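Local structure of 27kDa outer membrane protein (Silicibacter pomeroyi, 3GYK) at residues Y58-I63 and A74-R79; E85-A90 and T101-I106; L140-T145 and D152-G157; P146-E151 and S162-A167. The protein is a thioredoxin-like protein of the DsbA family that probably acts as a thiol-disulfide oxidoreductase. All coordinates share one frame; numbering follows the deposited sequence.

Contact 1: Y58-I63 and A74-R79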
loop_
_atom_site.group_PDB
_atom_site.type_symbol
_atom_site.label_atom_id
_atom_site.label_comp_id
_atom_site.label_asym_id
_atom_site.label_seq_id
_atom_site.Cartn_x
_atom_site.Cartn_y
_atom_site.Cartn_z
ATOM N N TYR A 58 -0.767 -1.155 4.286
ATOM C CA TYR A 58 -0.451 -0.272 3.161
ATOM C C TYR A 58 -0.450 1.203 3.524
ATOM O O TYR A 58 -1.407 1.702 4.154
ATOM C CB TYR A 58 -1.457 -0.514 2.038
ATOM C CG TYR A 58 -1.138 -1.686 1.137
ATOM C CD1 TYR A 58 0.035 -2.427 1.281
ATOM C CD2 TYR A 58 -1.983 -2.003 0.098
ATOM C CE1 TYR A 58 0.348 -3.475 0.392
ATOM C CE2 TYR A 58 -1.687 -3.046 -0.779
ATOM C CZ TYR A 58 -0.522 -3.766 -0.633
ATOM O OH TYR A 58 -0.253 -4.793 -1.507
ATOM N N ARG A 59 0.609 1.906 3.104
ATOM C CA ARG A 59 0.657 3.352 3.176
ATOM C C ARG A 59 0.679 3.885 1.733
ATOM O O ARG A 59 1.683 3.730 0.991
ATOM C CB ARG A 59 1.935 3.852 3.886
ATOM C CG ARG A 59 2.088 3.459 5.387
ATOM C CD ARG A 59 0.854 3.748 6.269
ATOM N NE ARG A 59 0.232 5.058 6.060
ATOM C CZ ARG A 59 -0.666 5.575 6.895
ATOM N NH1 ARG A 59 -0.987 4.897 8.024
ATOM N NH2 ARG A 59 -1.285 6.727 6.595
ATOM N N GLU A 60 -0.423 4.500 1.343
ATOM C CA GLU A 60 -0.480 5.183 0.047
ATOM C C GLU A 60 0.342 6.436 0.202
ATOM O O GLU A 60 0.021 7.303 1.033
ATOM C CB GLU A 60 -1.940 5.528 -0.270
ATOM C CG GLU A 60 -2.830 4.311 -0.419
ATOM C CD GLU A 60 -2.929 3.849 -1.893
ATOM O OE1 GLU A 60 -2.374 4.540 -2.773
ATOM O OE2 GLU A 60 -3.586 2.814 -2.153
ATOM N N TRP A 61 1.413 6.537 -0.593
ATOM C CA TRP A 61 2.334 7.670 -0.510
ATOM C C TRP A 61 2.559 8.223 -1.915
ATOM O O TRP A 61 3.590 7.960 -2.559
ATOM C CB TRP A 61 3.656 7.237 0.148
ATOM C CG TRP A 61 4.570 8.380 0.459
ATOM C CD1 TRP A 61 4.212 9.685 0.717
ATOM C CD2 TRP A 61 6.002 8.339 0.532
ATOM N NE1 TRP A 61 5.334 10.453 0.935
ATOM C CE2 TRP A 61 6.441 9.654 0.837
ATOM C CE3 TRP A 61 6.959 7.314 0.387
ATOM C CZ2 TRP A 61 7.794 9.987 0.963
ATOM C CZ3 TRP A 61 8.321 7.658 0.515
ATOM C CH2 TRP A 61 8.713 8.963 0.802
ATOM N N PRO A 62 1.540 8.938 -2.432
ATOM C CA PRO A 62 1.641 9.480 -3.793
ATOM C C PRO A 62 2.661 10.640 -3.847
ATOM O O PRO A 62 2.476 11.671 -3.189
ATOM C CB PRO A 62 0.214 9.951 -4.083
ATOM C CG PRO A 62 -0.356 10.305 -2.688
ATOM C CD PRO A 62 0.190 9.140 -1.850
ATOM N N ILE A 63 3.732 10.438 -4.601
ATOM C CA ILE A 63 4.850 11.396 -4.666
ATOM C C ILE A 63 5.287 11.712 -6.087
ATOM O O ILE A 63 6.137 12.563 -6.285
ATOM C CB ILE A 63 6.068 10.923 -3.794
ATOM C CG1 ILE A 63 6.562 9.541 -4.236
ATOM C CG2 ILE A 63 5.685 10.935 -2.274
ATOM C CD1 ILE A 63 7.872 9.049 -3.535
ATOM N N ALA A 74 -8.280 7.662 -5.192
ATOM C CA ALA A 74 -9.282 6.740 -5.758
ATOM C C ALA A 74 -9.218 5.399 -5.028
ATOM O O ALA A 74 -10.250 4.834 -4.658
ATOM C CB ALA A 74 -9.015 6.539 -7.214
ATOM N N ALA A 75 -8.002 4.898 -4.826
ATOM C CA ALA A 75 -7.829 3.627 -4.145
ATOM C C ALA A 75 -8.396 3.702 -2.731
ATOM O O ALA A 75 -9.180 2.833 -2.335
ATOM C CB ALA A 75 -6.322 3.208 -4.134
ATOM N N LEU A 76 -8.031 4.736 -1.976
ATOM C CA LEU A 76 -8.546 4.869 -0.608
ATOM C C LEU A 76 -10.064 5.003 -0.621
ATOM O O LEU A 76 -10.731 4.417 0.236
ATOM C CB LEU A 76 -7.907 6.058 0.120
ATOM C CG LEU A 76 -6.413 5.852 0.424
ATOM C CD1 LEU A 76 -5.713 7.196 0.765
ATOM C CD2 LEU A 76 -6.214 4.784 1.538
ATOM N N ALA A 77 -10.612 5.762 -1.583
ATOM C CA ALA A 77 -12.074 5.865 -1.714
ATOM C C ALA A 77 -12.754 4.512 -1.977
ATOM O O ALA A 77 -13.908 4.305 -1.566
ATOM C CB ALA A 77 -12.484 6.900 -2.817
ATOM N N ALA A 78 -12.061 3.602 -2.665
ATOM C CA ALA A 78 -12.635 2.293 -2.983
ATOM C C ALA A 78 -12.937 1.457 -1.734
ATOM O O ALA A 78 -13.716 0.491 -1.794
ATOM C CB ALA A 78 -11.734 1.510 -3.944
ATOM N N ARG A 79 -12.339 1.824 -0.602
ATOM C CA ARG A 79 -12.686 1.139 0.661
ATOM C C ARG A 79 -14.183 1.248 0.954
ATOM O O ARG A 79 -14.786 0.323 1.523
ATOM C CB ARG A 79 -11.879 1.705 1.828
ATOM C CG ARG A 79 -10.381 1.413 1.722
ATOM C CD ARG A 79 -9.581 2.123 2.811
ATOM N NE ARG A 79 -9.748 3.581 2.832
ATOM C CZ ARG A 79 -9.230 4.361 3.775
ATOM N NH1 ARG A 79 -8.507 3.810 4.742
ATOM N NH2 ARG A 79 -9.460 5.673 3.764
#

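Contact 2: E85-A90 and T101-I106. With SO4 (sulfate ion), chain G.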
loop_
_atom_site.group_PDB
_atom_site.type_symbol
_atom_site.label_atom_id
_atom_site.label_comp_id
_atom_site.label_asym_id
_atom_site.label_seq_id
_atom_site.Cartn_x
_atom_site.Cartn_y
_atom_site.Cartn_z
ATOM N N GLU A 85 -8.709 -3.897 -2.109
ATOM C CA GLU A 85 -7.682 -4.844 -2.534
ATOM C C GLU A 85 -7.719 -5.110 -4.049
ATOM O O GLU A 85 -6.673 -5.060 -4.712
ATOM C CB GLU A 85 -7.763 -6.173 -1.746
ATOM C CG GLU A 85 -6.629 -7.120 -2.118
ATOM C CD GLU A 85 -6.564 -8.399 -1.285
ATOM O OE1 GLU A 85 -7.222 -8.464 -0.206
ATOM O OE2 GLU A 85 -5.851 -9.337 -1.727
ATOM N N ALA A 86 -8.910 -5.391 -4.588
ATOM C CA ALA A 86 -9.025 -5.703 -6.013
ATOM C C ALA A 86 -8.570 -4.501 -6.839
ATOM O O ALA A 86 -7.872 -4.649 -7.860
ATOM C CB ALA A 86 -10.455 -6.062 -6.359
ATOM N N PHE A 87 -8.938 -3.305 -6.381
ATOM C CA PHE A 87 -8.583 -2.076 -7.106
ATOM C C PHE A 87 -7.071 -1.812 -7.051
ATOM O O PHE A 87 -6.446 -1.481 -8.079
ATOM C CB PHE A 87 -9.391 -0.903 -6.527
ATOM C CG PHE A 87 -9.383 0.365 -7.373
ATOM C CD1 PHE A 87 -9.204 0.333 -8.763
ATOM C CD2 PHE A 87 -9.603 1.603 -6.750
ATOM C CE1 PHE A 87 -9.235 1.523 -9.514
ATOM C CE2 PHE A 87 -9.629 2.793 -7.483
ATOM C CZ PHE A 87 -9.453 2.752 -8.878
ATOM N N HIS A 88 -6.474 -2.010 -5.879
ATOM C CA HIS A 88 -5.034 -1.880 -5.706
ATOM C C HIS A 88 -4.254 -2.783 -6.658
ATOM O O HIS A 88 -3.343 -2.309 -7.341
ATOM C CB HIS A 88 -4.610 -2.173 -4.255
ATOM C CG HIS A 88 -3.134 -2.260 -4.085
ATOM N ND1 HIS A 88 -2.353 -1.148 -3.884
ATOM C CD2 HIS A 88 -2.286 -3.316 -4.138
ATOM C CE1 HIS A 88 -1.085 -1.508 -3.804
ATOM N NE2 HIS A 88 -1.016 -2.821 -3.963
ATOM N N TRP A 89 -4.600 -4.076 -6.695
ATOM C CA TRP A 89 -3.906 -5.011 -7.569
ATOM C C TRP A 89 -4.092 -4.617 -9.036
ATOM O O TRP A 89 -3.154 -4.742 -9.831
ATOM C CB TRP A 89 -4.373 -6.476 -7.370
ATOM C CG TRP A 89 -4.102 -7.074 -5.981
ATOM C CD1 TRP A 89 -5.004 -7.773 -5.204
ATOM C CD2 TRP A 89 -2.883 -7.013 -5.216
ATOM N NE1 TRP A 89 -4.408 -8.154 -4.011
ATOM C CE2 TRP A 89 -3.114 -7.702 -3.995
ATOM C CE3 TRP A 89 -1.604 -6.472 -5.452
ATOM C CZ2 TRP A 89 -2.118 -7.846 -3.006
ATOM C CZ3 TRP A 89 -0.607 -6.615 -4.459
ATOM C CH2 TRP A 89 -0.877 -7.301 -3.257
ATOM N N ALA A 90 -5.283 -4.133 -9.382
ATOM C CA ALA A 90 -5.590 -3.819 -10.792
ATOM C C ALA A 90 -4.831 -2.570 -11.262
ATOM O O ALA A 90 -4.329 -2.518 -12.405
ATOM C CB ALA A 90 -7.093 -3.663 -11.005
ATOM N N THR A 101 -7.907 9.478 -16.297
ATOM C CA THR A 101 -8.616 8.616 -17.238
ATOM C C THR A 101 -8.259 7.131 -17.084
ATOM O O THR A 101 -9.138 6.276 -17.183
ATOM C CB THR A 101 -8.487 9.099 -18.696
ATOM O OG1 THR A 101 -7.104 9.225 -19.047
ATOM C CG2 THR A 101 -9.176 10.451 -18.852
ATOM N N GLY A 102 -6.989 6.831 -16.807
ATOM C CA GLY A 102 -6.555 5.441 -16.617
ATOM C C GLY A 102 -7.089 4.843 -15.315
ATOM O O GLY A 102 -7.553 3.696 -15.286
ATOM N N VAL A 103 -7.027 5.630 -14.253
ATOM C CA VAL A 103 -7.534 5.198 -12.927
ATOM C C VAL A 103 -9.037 4.893 -13.041
ATOM O O VAL A 103 -9.505 3.843 -12.583
ATOM C CB VAL A 103 -7.327 6.248 -11.847
ATOM C CG1 VAL A 103 -8.069 5.840 -10.568
ATOM C CG2 VAL A 103 -5.813 6.413 -11.504
ATOM N N LEU A 104 -9.780 5.810 -13.654
ATOM C CA LEU A 104 -11.235 5.634 -13.788
ATOM C C LEU A 104 -11.605 4.442 -14.662
ATOM O O LEU A 104 -12.607 3.776 -14.394
ATOM C CB LEU A 104 -11.949 6.914 -14.259
ATOM C CG LEU A 104 -11.963 8.037 -13.207
ATOM C CD1 LEU A 104 -12.595 9.277 -13.780
ATOM C CD2 LEU A 104 -12.646 7.642 -11.910
ATOM N N ARG A 105 -10.809 4.188 -15.701
ATOM C CA ARG A 105 -10.977 3.006 -16.541
ATOM C C ARG A 105 -10.856 1.717 -15.721
ATOM O O ARG A 105 -11.752 0.865 -15.753
ATOM C CB ARG A 105 -9.940 3.002 -17.669
ATOM C CG ARG A 105 -9.806 1.663 -18.373
ATOM C CD ARG A 105 -8.818 1.738 -19.533
ATOM N NE ARG A 105 -7.416 1.726 -19.104
ATOM C CZ ARG A 105 -6.737 0.625 -18.814
ATOM N NH1 ARG A 105 -7.336 -0.557 -18.869
ATOM N NH2 ARG A 105 -5.462 0.703 -18.461
ATOM N N ILE A 106 -9.742 1.583 -15.005
ATOM C CA ILE A 106 -9.487 0.430 -14.125
ATOM C C ILE A 106 -10.610 0.288 -13.069
ATOM O O ILE A 106 -11.057 -0.820 -12.810
ATOM C CB ILE A 106 -8.050 0.497 -13.471
ATOM C CG1 ILE A 106 -6.945 0.446 -14.549
ATOM C CG2 ILE A 106 -7.820 -0.605 -12.419
ATOM C CD1 ILE A 106 -6.847 -0.857 -15.331
HETATM S S SO4 G . -4.414 -2.496 -18.342
HETATM O O1 SO4 G . -3.377 -3.345 -18.924
HETATM O O2 SO4 G . -4.074 -1.085 -18.466
HETATM O O3 SO4 G . -5.695 -2.744 -19.005
HETATM O O4 SO4 G . -4.596 -2.896 -16.949
#

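Contact 3: L140-T145 and D152-G157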
loop_
_atom_site.group_PDB
_atom_site.type_symbol
_atom_site.label_atom_id
_atom_site.label_comp_id
_atom_site.label_asym_id
_atom_site.label_seq_id
_atom_site.Cartn_x
_atom_site.Cartn_y
_atom_site.Cartn_z
ATOM N N LEU A 140 10.770 7.756 9.191
ATOM C CA LEU A 140 11.529 6.501 8.943
ATOM C C LEU A 140 12.740 6.717 8.031
ATOM O O LEU A 140 13.499 5.781 7.813
ATOM C CB LEU A 140 10.614 5.424 8.362
ATOM C CG LEU A 140 9.474 5.027 9.318
ATOM C CD1 LEU A 140 8.498 4.096 8.598
ATOM C CD2 LEU A 140 10.041 4.449 10.633
ATOM N N GLY A 141 12.886 7.931 7.487
ATOM C CA GLY A 141 13.986 8.268 6.570
ATOM C C GLY A 141 13.780 7.741 5.141
ATOM O O GLY A 141 14.754 7.562 4.409
ATOM N N PHE A 142 12.541 7.490 4.729
ATOM C CA PHE A 142 12.285 6.998 3.382
ATOM C C PHE A 142 12.306 8.161 2.396
ATOM O O PHE A 142 11.614 9.192 2.597
ATOM C CB PHE A 142 10.932 6.284 3.296
ATOM C CG PHE A 142 10.841 5.026 4.140
ATOM C CD1 PHE A 142 12.008 4.347 4.586
ATOM C CD2 PHE A 142 9.598 4.520 4.475
ATOM C CE1 PHE A 142 11.916 3.170 5.345
ATOM C CE2 PHE A 142 9.492 3.343 5.229
ATOM C CZ PHE A 142 10.654 2.658 5.651
ATOM N N ASN A 143 13.083 7.996 1.330
ATOM C CA ASN A 143 13.284 9.085 0.369
ATOM C C ASN A 143 12.414 8.883 -0.861
ATOM O O ASN A 143 12.322 9.769 -1.685
ATOM C CB ASN A 143 14.756 9.107 -0.092
ATOM C CG ASN A 143 15.105 10.359 -0.853
ATOM O OD1 ASN A 143 15.018 11.477 -0.332
ATOM N ND2 ASN A 143 15.507 10.185 -2.114
ATOM N N GLY A 144 11.859 7.687 -1.028
ATOM C CA GLY A 144 10.970 7.425 -2.169
ATOM C C GLY A 144 10.368 6.042 -2.043
ATOM O O GLY A 144 10.486 5.375 -0.979
ATOM N N THR A 145 9.733 5.596 -3.116
ATOM C CA THR A 145 8.979 4.331 -3.100
ATOM C C THR A 145 9.617 3.340 -4.081
ATOM O O THR A 145 10.257 3.778 -5.039
ATOM C CB THR A 145 7.517 4.562 -3.542
ATOM O OG1 THR A 145 7.522 5.184 -4.835
ATOM C CG2 THR A 145 6.822 5.502 -2.580
ATOM N N ASP A 152 10.468 -4.794 13.228
ATOM C CA ASP A 152 11.373 -3.749 13.728
ATOM C C ASP A 152 12.374 -3.260 12.686
ATOM O O ASP A 152 13.101 -2.296 12.947
ATOM C CB ASP A 152 12.126 -4.233 14.955
ATOM C CG ASP A 152 11.234 -4.394 16.158
ATOM O OD1 ASP A 152 10.231 -3.683 16.286
ATOM O OD2 ASP A 152 11.571 -5.228 17.006
ATOM N N ALA A 153 12.429 -3.928 11.545
ATOM C CA ALA A 153 13.439 -3.643 10.517
ATOM C C ALA A 153 12.908 -2.657 9.480
ATOM O O ALA A 153 11.740 -2.719 9.075
ATOM C CB ALA A 153 13.904 -4.920 9.839
ATOM N N LEU A 154 13.785 -1.752 9.052
ATOM C CA LEU A 154 13.473 -0.872 7.925
ATOM C C LEU A 154 14.192 -1.376 6.690
ATOM O O LEU A 154 15.411 -1.666 6.730
ATOM C CB LEU A 154 13.869 0.560 8.247
ATOM C CG LEU A 154 13.220 1.177 9.505
ATOM C CD1 LEU A 154 13.670 2.641 9.661
ATOM C CD2 LEU A 154 11.688 1.083 9.435
ATOM N N VAL A 155 13.423 -1.515 5.612
ATOM C CA VAL A 155 13.926 -2.060 4.330
ATOM C C VAL A 155 13.555 -1.042 3.227
ATOM O O VAL A 155 12.558 -1.221 2.491
ATOM C CB VAL A 155 13.327 -3.455 4.035
ATOM C CG1 VAL A 155 13.883 -4.014 2.735
ATOM C CG2 VAL A 155 13.673 -4.445 5.200
ATOM N N PRO A 156 14.320 0.047 3.141
ATOM C CA PRO A 156 13.905 1.189 2.291
ATOM C C PRO A 156 14.325 0.980 0.830
ATOM O O PRO A 156 15.238 1.656 0.318
ATOM C CB PRO A 156 14.661 2.360 2.909
ATOM C CG PRO A 156 15.957 1.716 3.427
ATOM C CD PRO A 156 15.504 0.366 3.960
ATOM N N GLY A 157 13.668 0.045 0.161
ATOM C CA GLY A 157 13.963 -0.135 -1.263
ATOM C C GLY A 157 13.209 -1.311 -1.834
ATOM O O GLY A 157 12.515 -2.035 -1.104
#

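Contact 4: P146-E151 and S162-A167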
loop_
_atom_site.group_PDB
_atom_site.type_symbol
_atom_site.label_atom_id
_atom_site.label_comp_id
_atom_site.label_asym_id
_atom_site.label_seq_id
_atom_site.Cartn_x
_atom_site.Cartn_y
_atom_site.Cartn_z
ATOM N N PRO A 146 9.483 2.015 -3.836
ATOM C CA PRO A 146 8.861 1.385 -2.653
ATOM C C PRO A 146 9.779 1.427 -1.446
ATOM O O PRO A 146 11.025 1.382 -1.615
ATOM C CB PRO A 146 8.614 -0.081 -3.109
ATOM C CG PRO A 146 9.675 -0.325 -4.127
ATOM C CD PRO A 146 9.989 1.011 -4.796
ATOM N N SER A 147 9.203 1.589 -0.251
ATOM C CA SER A 147 9.959 1.349 0.997
ATOM C C SER A 147 9.124 0.445 1.905
ATOM O O SER A 147 7.892 0.520 1.919
ATOM C CB SER A 147 10.281 2.653 1.731
ATOM O OG SER A 147 11.217 3.462 1.021
ATOM N N PHE A 148 9.805 -0.405 2.668
ATOM C CA PHE A 148 9.118 -1.382 3.506
ATOM C C PHE A 148 9.561 -1.291 4.965
ATOM O O PHE A 148 10.685 -0.913 5.285
ATOM C CB PHE A 148 9.413 -2.816 3.018
ATOM C CG PHE A 148 8.897 -3.110 1.636
ATOM C CD1 PHE A 148 7.624 -3.636 1.453
ATOM C CD2 PHE A 148 9.707 -2.907 0.523
ATOM C CE1 PHE A 148 7.139 -3.943 0.145
ATOM C CE2 PHE A 148 9.239 -3.189 -0.772
ATOM C CZ PHE A 148 7.935 -3.707 -0.956
ATOM N N VAL A 149 8.651 -1.693 5.849
ATOM C CA VAL A 149 8.989 -1.980 7.247
ATOM C C VAL A 149 8.634 -3.438 7.426
ATOM O O VAL A 149 7.577 -3.882 6.959
ATOM C CB VAL A 149 8.097 -1.155 8.236
ATOM C CG1 VAL A 149 8.433 -1.493 9.694
ATOM C CG2 VAL A 149 8.244 0.357 7.990
ATOM N N VAL A 150 9.513 -4.202 8.071
ATOM C CA VAL A 150 9.211 -5.594 8.392
ATOM C C VAL A 150 9.448 -5.721 9.895
ATOM O O VAL A 150 10.601 -5.866 10.334
ATOM C CB VAL A 150 10.099 -6.619 7.635
ATOM C CG1 VAL A 150 9.675 -8.089 8.010
ATOM C CG2 VAL A 150 10.025 -6.366 6.105
ATOM N N GLU A 151 8.356 -5.630 10.667
ATOM C CA GLU A 151 8.414 -5.588 12.148
ATOM C C GLU A 151 9.367 -4.462 12.558
ATOM O O GLU A 151 9.108 -3.321 12.238
ATOM C CB GLU A 151 8.824 -6.927 12.790
ATOM C CG GLU A 151 7.729 -7.933 12.997
ATOM C CD GLU A 151 6.523 -7.420 13.785
ATOM O OE1 GLU A 151 6.628 -7.208 15.004
ATOM O OE2 GLU A 151 5.452 -7.314 13.190
ATOM N N SER A 162 11.976 -13.535 -2.014
ATOM C CA SER A 162 12.900 -14.264 -1.131
ATOM C C SER A 162 13.524 -13.340 -0.073
ATOM O O SER A 162 13.787 -13.759 1.038
ATOM C CB SER A 162 13.991 -14.989 -1.923
ATOM O OG SER A 162 14.775 -14.022 -2.603
ATOM N N GLN A 163 13.748 -12.068 -0.421
ATOM C CA GLN A 163 14.323 -11.129 0.541
ATOM C C GLN A 163 13.309 -10.685 1.573
ATOM O O GLN A 163 13.627 -10.545 2.767
ATOM C CB GLN A 163 14.904 -9.911 -0.190
ATOM C CG GLN A 163 16.075 -10.269 -1.086
ATOM C CD GLN A 163 16.554 -9.041 -1.862
ATOM O OE1 GLN A 163 15.840 -8.520 -2.734
ATOM N NE2 GLN A 163 17.747 -8.552 -1.516
ATOM N N LEU A 164 12.075 -10.483 1.126
ATOM C CA LEU A 164 10.973 -10.221 2.048
ATOM C C LEU A 164 10.815 -11.421 3.009
ATOM O O LEU A 164 10.686 -11.232 4.221
ATOM C CB LEU A 164 9.645 -9.967 1.287
ATOM C CG LEU A 164 9.627 -8.565 0.641
ATOM C CD1 LEU A 164 8.558 -8.480 -0.409
ATOM C CD2 LEU A 164 9.418 -7.467 1.690
ATOM N N GLN A 165 10.835 -12.636 2.465
ATOM C CA GLN A 165 10.664 -13.824 3.304
ATOM C C GLN A 165 11.792 -13.946 4.320
ATOM O O GLN A 165 11.545 -14.292 5.480
ATOM C CB GLN A 165 10.545 -15.099 2.455
ATOM C CG GLN A 165 10.174 -16.358 3.239
ATOM C CD GLN A 165 8.743 -16.282 3.752
ATOM O OE1 GLN A 165 7.798 -16.394 2.968
ATOM N NE2 GLN A 165 8.578 -16.062 5.057
ATOM N N ASP A 166 13.023 -13.661 3.897
ATOM C CA ASP A 166 14.146 -13.692 4.830
ATOM C C ASP A 166 13.928 -12.693 5.971
ATOM O O ASP A 166 14.201 -13.012 7.130
ATOM C CB ASP A 166 15.470 -13.411 4.125
ATOM C CG ASP A 166 16.642 -13.409 5.084
ATOM O OD1 ASP A 166 16.855 -14.432 5.757
ATOM O OD2 ASP A 166 17.345 -12.384 5.174
ATOM N N ALA A 167 13.436 -11.498 5.640
ATOM C CA ALA A 167 13.202 -10.455 6.646
ATOM C C ALA A 167 12.111 -10.904 7.616
ATOM O O ALA A 167 12.222 -10.719 8.843
ATOM C CB ALA A 167 12.850 -9.118 5.978
#

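Contact 1: Y58-I63 and A74-R79
Glu-60, the last residue of strand 54-60, meets Ala-75 and Leu-76 of helix 66-77, and its side chain shows how one glutamate can serve apolar and polar neighbours at once. The apolar part lies nearer the backbone. CG of Glu-60 passes CD2 of Leu-76 at 3.9 Å, the two side chains running past each other in opposite directions. Beyond CG the chain bends at chi2 (-93°), which turns the carboxylate away from the line of the aliphatic part and brings OE2 of Glu-60 to 3.4 Å from CB of Ala-75. The polar part is satisfied from elsewhere: OE2 of Glu-60 is hydrogen-bonded to the hydroxyls of Tyr-32 and Tyr-84, so two bonds grip one buried oxygen and would help the protein tolerate a carboxylate here. Within 74-79, NE of Arg-79 donates to the backbone O of Leu-76 over 2.9 Å, with the acceptor close to the guanidinium plane; the same oxygen also accepts from Arg-79 N, and CD2 of Leu-76 sits over the centre of one face of that guanidinium. This buried junction joins a central strand of the thioredoxin sheet to the helical part of the DsbA-like domain: strand 24-30 pairs with strand 54-60, helix 124-140 reaches Arg-59, Trp-61 and Pro-62, and helix 84-92 touches Tyr-58, Ala-78 and Arg-79.

Contact 2: E85-A90 and T101-I106
Phe-87 and Ala-90 of helix 84-92 face Val-103 and Ile-106 of helix 100-109, a helix-helix contact in the helical part of this DsbA-like thioredoxin domain. The N-to-C directions of the two short segments make an angle of 131°, and their axes come no closer than 10.7 Å, a wide spacing bridged mainly by Phe-87 and Ile-106. Phe-87 is the one to follow. From CB, its CG stands anti to the backbone N (chi1 -166°), which carries the ring across to the other helix. CD1 and then CE1 run along CG2 of Ile-106, which lies at the ring edge near its plane, 3.9 Å from CE1 of Phe-87. At the tip, CZ of Phe-87 meets CG1 of Val-103 at 3.8 Å, that methyl approaching obliquely. The backbone O of Val-103 also lies at the ring edge, in its plane. Helix 66-77 completes the surroundings, with Ala-74 touching both Phe-87 and Val-103. Next to Ile-106 in the chain, Arg-105 approaches a sulfate ion, probably from the crystallisation liquor and also bound by Ser-95 N, but the detail of the arginine's contact with it is doubtful. The tightest point between the helices is purely apolar, where CG2 of Ile-106 presses on CB of Ala-90 at 3.4 Å, inside the usual van der Waals separation.

Contact 3: L140-T145 and D152-G157
Leu-140 and Phe-142 face Leu-154 and Pro-156 across two backbones that run near each other without a hydrogen bond between them. CA of Phe-142 and CA of Pro-156 are 6.1 Å apart, and the separation widens to 7.7 Å between CA of Leu-140 and CA of Leu-154. Each backbone turns sharply. Gly-141, with positive phi, ends helix 124-140 in a Schellman motif, while Pro-156 is the centre of an inverse gamma turn in which Gly-157 N bonds to Val-155 O just after strand 153-155.

Between the side chains the contacts are apolar. Leu-140 and Leu-154 cross at about a right angle, their CD2 methyls 3.9 Å apart, and CD1 of Leu-154 lies 3.6 Å from the backbone O of Leu-140. Phe-142 is the buried partner. Its CG lies beside the backbone N, anti to the carbonyl carbon (chi1 -64°), and this swings the ring toward the turn after strand 153-155, where CD1 of Phe-142 comes within 3.7 Å of CB of Pro-156. On one face of the ring, CB of Leu-140 lies over the centre, so the two residues flanking Gly-141 also pack on one another. CZ of Phe-142 makes a longer approach, 4.2 Å, to CD2 of Leu-154. Phe-29 meets the Phe-142 ring edge-to-face, and Val-149 touches Leu-140, Phe-142 and Leu-154 from the neighbouring strand. The arrangement belongs to the thioredoxin fold, joining the loop that leads from helix 124-140 into strand 147-150 to the outer strand, 153-155, of the beta hairpin at one edge of the sheet.

Contact 4: P146-E151 and S162-A167
Phe-148 and Val-150, two residues apart on strand 147-150, both direct their CB atoms at helix 161-174, where Leu-164 and Ala-167 receive them. The first pair is a methyl over an aromatic face: CD2 of Leu-164 stands 4.2 Å above the Phe-148 ring plane, displaced toward the rim, with CD1 of Phe-148 the ring atom nearest to it. The leucine thus addresses the flat side of the ring and not its edge. The second pair is closer. Val-150 straddles the alanine with its two branches, CG1 and CG2 each lying 3.9 Å from CB of Ala-167. With CG1 anti to the backbone N (chi1 -178°), that branch also reaches past the methyl to the helix backbone, 3.7 Å from C of Ala-167. Val-159 touches both Phe-148 and Leu-164, while Val-44 of helix 35-50 meets Phe-148 as well. Next to the strand, Pro-146 follows a cis peptide bond and touches Cys-34 and Cys-37 of a CxxC sequence, consistent with the cis-proline loop beside a probable redox centre that is a hallmark of the thioredoxin fold, whose C-terminal helix packs on the sheet as here.

Contacts 1 and 2 come first along the chain and lie in series, with centres about 11 Å apart; they touch where Tyr-58 meets His-88 and Trp-89, and where Phe-87 meets Ala-74 and Ala-78. Contacts 3 and 4 follow, about 10 Å apart between centres; their segments alternate along the chain, and strands 147-150 and 153-155 are neighbours in the sheet. Contacts 1, 3 and 4 all reach this one mixed sheet, whereas contact 2 lies across the chain's centre from contacts 3 and 4. Trp-61 links contact 1 to the 140-145 loop. Within one DsbA-like domain, contact 1 joins the helical part to the sheet, contact 2 lies inside the helical part, and contacts 3 and 4 are at the sheet's far edge.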